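Local coordinates for protein beta-agarase D (PDB 4ASM) that hydrolyses the beta-1,4-galactosidic linkages of agarose at random points along the chain, with retention of anomeric configuration, through this GH16 catalytic domain, at residues A[159-171]-A[215-227]. Residues are numbered along the deposited sequence; the frame is centred on the assembly and turned at random.
Sequences QEIDIMECYGGPG and QWGGKTIRIGVNW. With IMD (imidazole), chain C.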
loop_
_atom_site.group_PDB
_atom_site.type_symbol
_atom_site.label_atom_id
_atom_site.label_comp_id
_atom_site.label_asym_id
_atom_site.label_seq_id
_atom_site.Cartn_x
_atom_site.Cartn_y
_atom_site.Cartn_z
ATOM N N GLN A 159 -12.599 -1.398 -3.805
ATOM C CA GLN A 159 -11.643 -0.586 -4.552
ATOM C C GLN A 159 -10.535 -0.143 -3.630
ATOM O O GLN A 159 -10.801 0.341 -2.530
ATOM C CB GLN A 159 -12.325 0.628 -5.176
ATOM C CG GLN A 159 -13.474 0.277 -6.154
ATOM C CD GLN A 159 -14.132 1.483 -6.825
ATOM O OE1 GLN A 159 -15.244 1.365 -7.393
ATOM N NE2 GLN A 159 -13.490 2.618 -6.778
ATOM N N GLU A 160 -9.290 -0.273 -4.101
ATOM C CA GLU A 160 -8.106 -0.007 -3.266
ATOM C C GLU A 160 -7.001 0.609 -4.095
ATOM O O GLU A 160 -6.789 0.212 -5.234
ATOM C CB GLU A 160 -7.624 -1.316 -2.639
ATOM C CG GLU A 160 -6.249 -1.262 -1.999
ATOM C CD GLU A 160 -5.841 -2.592 -1.409
ATOM O OE1 GLU A 160 -6.711 -3.465 -1.177
ATOM O OE2 GLU A 160 -4.616 -2.744 -1.149
ATOM N N ILE A 161 -6.324 1.593 -3.520
ATOM C CA ILE A 161 -5.136 2.182 -4.158
ATOM C C ILE A 161 -4.060 2.176 -3.108
ATOM O O ILE A 161 -4.264 2.710 -2.037
ATOM C CB ILE A 161 -5.402 3.628 -4.627
ATOM C CG1 ILE A 161 -6.405 3.622 -5.788
ATOM C CG2 ILE A 161 -4.087 4.343 -5.011
ATOM C CD1 ILE A 161 -7.134 4.963 -6.010
ATOM N N ASP A 162 -2.928 1.540 -3.395
ATOM C CA ASP A 162 -1.856 1.496 -2.413
ATOM C C ASP A 162 -0.900 2.651 -2.642
ATOM O O ASP A 162 -0.716 3.106 -3.780
ATOM C CB ASP A 162 -1.117 0.161 -2.463
ATOM C CG ASP A 162 -2.012 -0.996 -2.157
ATOM O OD1 ASP A 162 -3.075 -0.785 -1.531
ATOM O OD2 ASP A 162 -1.675 -2.110 -2.563
ATOM N N ILE A 163 -0.323 3.133 -1.546
ATOM C CA ILE A 163 0.786 4.074 -1.609
ATOM C C ILE A 163 2.076 3.259 -1.499
ATOM O O ILE A 163 2.940 3.336 -2.379
ATOM C CB ILE A 163 0.673 5.152 -0.531
ATOM C CG1 ILE A 163 -0.468 6.113 -0.903
ATOM C CG2 ILE A 163 1.961 5.948 -0.469
ATOM C CD1 ILE A 163 -1.516 6.294 0.116
ATOM N N MET A 164 2.195 2.473 -0.437
ATOM C CA MET A 164 3.364 1.617 -0.271
ATOM C C MET A 164 2.951 0.223 0.196
ATOM O O MET A 164 2.150 0.082 1.126
ATOM C CB MET A 164 4.309 2.225 0.756
ATOM C CG MET A 164 5.528 1.327 1.065
ATOM S SD MET A 164 6.679 2.050 2.260
ATOM C CE MET A 164 5.657 2.081 3.737
ATOM N N GLU A 165 3.517 -0.807 -0.446
ATOM C CA GLU A 165 3.507 -2.177 0.073
ATOM C C GLU A 165 4.947 -2.641 -0.104
ATOM O O GLU A 165 5.409 -2.812 -1.249
ATOM C CB GLU A 165 2.555 -3.066 -0.727
ATOM C CG GLU A 165 2.577 -4.520 -0.319
ATOM C CD GLU A 165 1.485 -5.300 -1.008
ATOM O OE1 GLU A 165 1.476 -5.288 -2.256
ATOM O OE2 GLU A 165 0.629 -5.911 -0.316
ATOM N N CYS A 166 5.673 -2.783 1.007
ATOM C CA CYS A 166 7.101 -3.055 0.939
ATOM C C CYS A 166 7.491 -4.055 2.015
ATOM O O CYS A 166 7.168 -3.868 3.172
ATOM C CB CYS A 166 7.872 -1.743 1.122
ATOM S SG CYS A 166 9.678 -1.958 0.979
ATOM N N TYR A 167 8.161 -5.130 1.605
ATOM C CA TYR A 167 8.707 -6.129 2.530
ATOM C C TYR A 167 10.199 -5.877 2.593
ATOM O O TYR A 167 10.993 -6.569 1.935
ATOM C CB TYR A 167 8.406 -7.551 2.033
ATOM C CG TYR A 167 7.002 -7.677 1.467
ATOM C CD1 TYR A 167 6.719 -7.238 0.183
ATOM C CD2 TYR A 167 5.986 -8.271 2.197
ATOM C CE1 TYR A 167 5.449 -7.326 -0.356
ATOM C CE2 TYR A 167 4.681 -8.372 1.659
ATOM C CZ TYR A 167 4.445 -7.896 0.379
ATOM O OH TYR A 167 3.183 -7.971 -0.206
ATOM N N GLY A 168 10.559 -4.847 3.362
ATOM C CA GLY A 168 11.841 -4.177 3.175
ATOM C C GLY A 168 13.085 -4.840 3.710
ATOM O O GLY A 168 14.205 -4.479 3.301
ATOM N N GLY A 169 12.922 -5.778 4.633
ATOM C CA GLY A 169 14.086 -6.423 5.231
ATOM C C GLY A 169 14.407 -7.730 4.537
ATOM O O GLY A 169 13.504 -8.524 4.246
ATOM N N PRO A 170 15.695 -7.970 4.231
ATOM C CA PRO A 170 16.040 -9.229 3.592
ATOM C C PRO A 170 15.966 -10.437 4.508
ATOM O O PRO A 170 16.010 -11.553 4.027
ATOM C CB PRO A 170 17.491 -9.012 3.123
ATOM C CG PRO A 170 18.038 -7.992 4.045
ATOM C CD PRO A 170 16.858 -7.074 4.366
ATOM N N GLY A 171 15.857 -10.227 5.811
ATOM C CA GLY A 171 15.971 -11.328 6.768
ATOM C C GLY A 171 17.409 -11.517 7.217
ATOM O O GLY A 171 18.338 -11.231 6.475
ATOM N N GLN A 215 18.230 -2.851 -0.135
ATOM C CA GLN A 215 17.071 -3.067 0.727
ATOM C C GLN A 215 16.451 -1.742 1.096
ATOM O O GLN A 215 17.151 -0.761 1.309
ATOM C CB GLN A 215 17.432 -3.849 2.001
ATOM C CG GLN A 215 18.314 -3.100 3.015
ATOM C CD GLN A 215 18.474 -3.880 4.303
ATOM O OE1 GLN A 215 17.864 -3.563 5.324
ATOM N NE2 GLN A 215 19.285 -4.924 4.253
ATOM N N TRP A 216 15.119 -1.747 1.197
ATOM C CA TRP A 216 14.401 -0.567 1.669
ATOM C C TRP A 216 14.233 -0.561 3.176
ATOM O O TRP A 216 14.044 0.504 3.761
ATOM C CB TRP A 216 13.060 -0.414 0.950
ATOM C CG TRP A 216 13.263 -0.150 -0.502
ATOM C CD1 TRP A 216 13.138 -1.040 -1.538
ATOM C CD2 TRP A 216 13.634 1.104 -1.088
ATOM N NE1 TRP A 216 13.417 -0.418 -2.729
ATOM C CE2 TRP A 216 13.710 0.901 -2.488
ATOM C CE3 TRP A 216 13.891 2.390 -0.566
ATOM C CZ2 TRP A 216 14.065 1.932 -3.378
ATOM C CZ3 TRP A 216 14.230 3.420 -1.452
ATOM C CH2 TRP A 216 14.315 3.177 -2.843
ATOM N N GLY A 217 14.291 -1.745 3.789
ATOM C CA GLY A 217 14.124 -1.865 5.231
ATOM C C GLY A 217 15.146 -1.018 5.968
ATOM O O GLY A 217 16.344 -1.092 5.692
ATOM N N GLY A 218 14.672 -0.228 6.921
ATOM C CA GLY A 218 15.557 0.679 7.670
ATOM C C GLY A 218 15.816 2.027 7.022
ATOM O O GLY A 218 16.394 2.921 7.668
ATOM N N LYS A 219 15.394 2.198 5.767
ATOM C CA LYS A 219 15.546 3.489 5.077
ATOM C C LYS A 219 14.315 4.342 5.334
ATOM O O LYS A 219 13.184 3.821 5.374
ATOM C CB LYS A 219 15.715 3.301 3.562
ATOM C CG LYS A 219 17.023 2.657 3.163
ATOM C CD LYS A 219 17.166 2.604 1.645
ATOM C CE LYS A 219 18.588 2.912 1.206
ATOM N NZ LYS A 219 18.802 4.391 1.105
ATOM N N THR A 220 14.518 5.649 5.521
ATOM C CA THR A 220 13.369 6.540 5.513
ATOM C C THR A 220 13.225 7.231 4.170
ATOM O O THR A 220 14.175 7.831 3.626
ATOM C CB THR A 220 13.091 7.398 6.802
ATOM O OG1 THR A 220 12.783 8.785 6.535
ATOM C CG2 THR A 220 14.016 7.110 7.924
ATOM N N ILE A 221 12.029 7.077 3.632
ATOM C CA ILE A 221 11.704 7.527 2.296
ATOM C C ILE A 221 10.463 8.413 2.369
ATOM O O ILE A 221 9.707 8.375 3.356
ATOM C CB ILE A 221 11.445 6.335 1.335
ATOM C CG1 ILE A 221 10.232 5.502 1.764
ATOM C CG2 ILE A 221 12.683 5.413 1.234
ATOM C CD1 ILE A 221 9.830 4.456 0.672
ATOM N N ARG A 222 10.246 9.209 1.327
ATOM C CA ARG A 222 8.940 9.813 1.086
ATOM C C ARG A 222 8.287 9.028 -0.033
ATOM O O ARG A 222 8.916 8.761 -1.064
ATOM C CB ARG A 222 9.079 11.267 0.645
ATOM C CG ARG A 222 9.527 12.185 1.736
ATOM C CD ARG A 222 9.316 13.598 1.258
ATOM N NE ARG A 222 10.290 14.045 0.262
ATOM C CZ ARG A 222 10.006 14.579 -0.934
ATOM N NH1 ARG A 222 8.760 14.723 -1.395
ATOM N NH2 ARG A 222 11.014 14.991 -1.689
ATOM N N ILE A 223 7.041 8.632 0.162
ATOM C CA ILE A 223 6.337 7.876 -0.883
ATOM C C ILE A 223 4.893 8.367 -0.944
ATOM O O ILE A 223 4.253 8.564 0.091
ATOM C CB ILE A 223 6.464 6.346 -0.670
ATOM C CG1 ILE A 223 5.802 5.556 -1.812
ATOM C CG2 ILE A 223 5.942 5.926 0.701
ATOM C CD1 ILE A 223 6.281 4.098 -1.851
ATOM N N GLY A 224 4.389 8.535 -2.153
ATOM C CA GLY A 224 3.041 9.086 -2.313
ATOM C C GLY A 224 2.393 8.654 -3.596
ATOM O O GLY A 224 3.066 8.199 -4.518
ATOM N N VAL A 225 1.077 8.792 -3.634
ATOM C CA VAL A 225 0.301 8.572 -4.842
ATOM C C VAL A 225 -0.534 9.796 -5.165
ATOM O O VAL A 225 -1.176 10.372 -4.272
ATOM C CB VAL A 225 -0.589 7.297 -4.754
ATOM C CG1 VAL A 225 -1.308 7.035 -6.063
ATOM C CG2 VAL A 225 0.243 6.130 -4.466
ATOM N N ASN A 226 -0.497 10.192 -6.439
ATOM C CA ASN A 226 -1.394 11.220 -6.945
ATOM C C ASN A 226 -2.520 10.493 -7.657
ATOM O O ASN A 226 -2.312 9.862 -8.710
ATOM C CB ASN A 226 -0.650 12.186 -7.877
ATOM C CG ASN A 226 -1.525 13.355 -8.335
ATOM O OD1 ASN A 226 -2.499 13.721 -7.674
ATOM N ND2 ASN A 226 -1.186 13.925 -9.494
ATOM N N TRP A 227 -3.699 10.508 -7.030
ATOM C CA TRP A 227 -4.890 9.889 -7.585
ATOM C C TRP A 227 -5.580 10.972 -8.402
ATOM O O TRP A 227 -6.242 11.873 -7.870
ATOM C CB TRP A 227 -5.758 9.331 -6.455
ATOM C CG TRP A 227 -7.025 8.680 -6.891
ATOM C CD1 TRP A 227 -7.403 8.343 -8.167
ATOM C CD2 TRP A 227 -8.085 8.251 -6.029
ATOM N NE1 TRP A 227 -8.650 7.752 -8.144
ATOM C CE2 TRP A 227 -9.087 7.693 -6.844
ATOM C CE3 TRP A 227 -8.282 8.297 -4.642
ATOM C CZ2 TRP A 227 -10.270 7.181 -6.314
ATOM C CZ3 TRP A 227 -9.442 7.813 -4.127
ATOM C CH2 TRP A 227 -10.424 7.247 -4.953
HETATM N N1 IMD C . -3.122 -3.831 0.690
HETATM C C2 IMD C . -3.514 -4.230 1.912
HETATM N N3 IMD C . -2.420 -4.597 2.611
HETATM C C4 IMD C . -1.325 -4.424 1.835
HETATM C C5 IMD C . -1.778 -3.935 0.618
#
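Ile161, Ile163 and Met164 of 159-171 pack on Trp227, Val225 and Ile223 of 215-227, joining the two facing sheets of the GH16 beta-jelly-roll sandwich. Ile161 CD1 makes a CH-pi contact over one face of Trp227, 3.5 Å from the five-membered ring centroid and 17° off its normal; CG2, anti to the backbone N, turns instead to Val225 CG1. Were Trp227 an alanine, Ile161 CD1 would probably lose the ring face it lies on, opening a gap between the sheets. Ile163 lays CG1 on Val225 CG2 (3.6 Å) and CG2 over Gly224 CA (3.8 Å). The side chains of Met164 and Ile223 cross at about a right angle, Ile223 CD1 lying 3.8 Å from Met164 CB. Ile163 and Met164 form a classic bulge opposite Ile150. Cys166 SG sits obliquely to the Trp216 ring, 3.7 Å from Trp216 CB. The polar link is Gly217 N to Gly168 O, 2.8 Å, bent (141°), with the donor above the carbonyl plane; a side chain on either glycine would clash here. On the strand's other face Glu160 and Glu165, the probable nucleophile and proton donor, reach an imidazole, probably a crystallisation additive, whose N1 donates to Glu160 OE2 (2.6 Å). One strand thus presents acids to the cleft and hydrocarbon to the core.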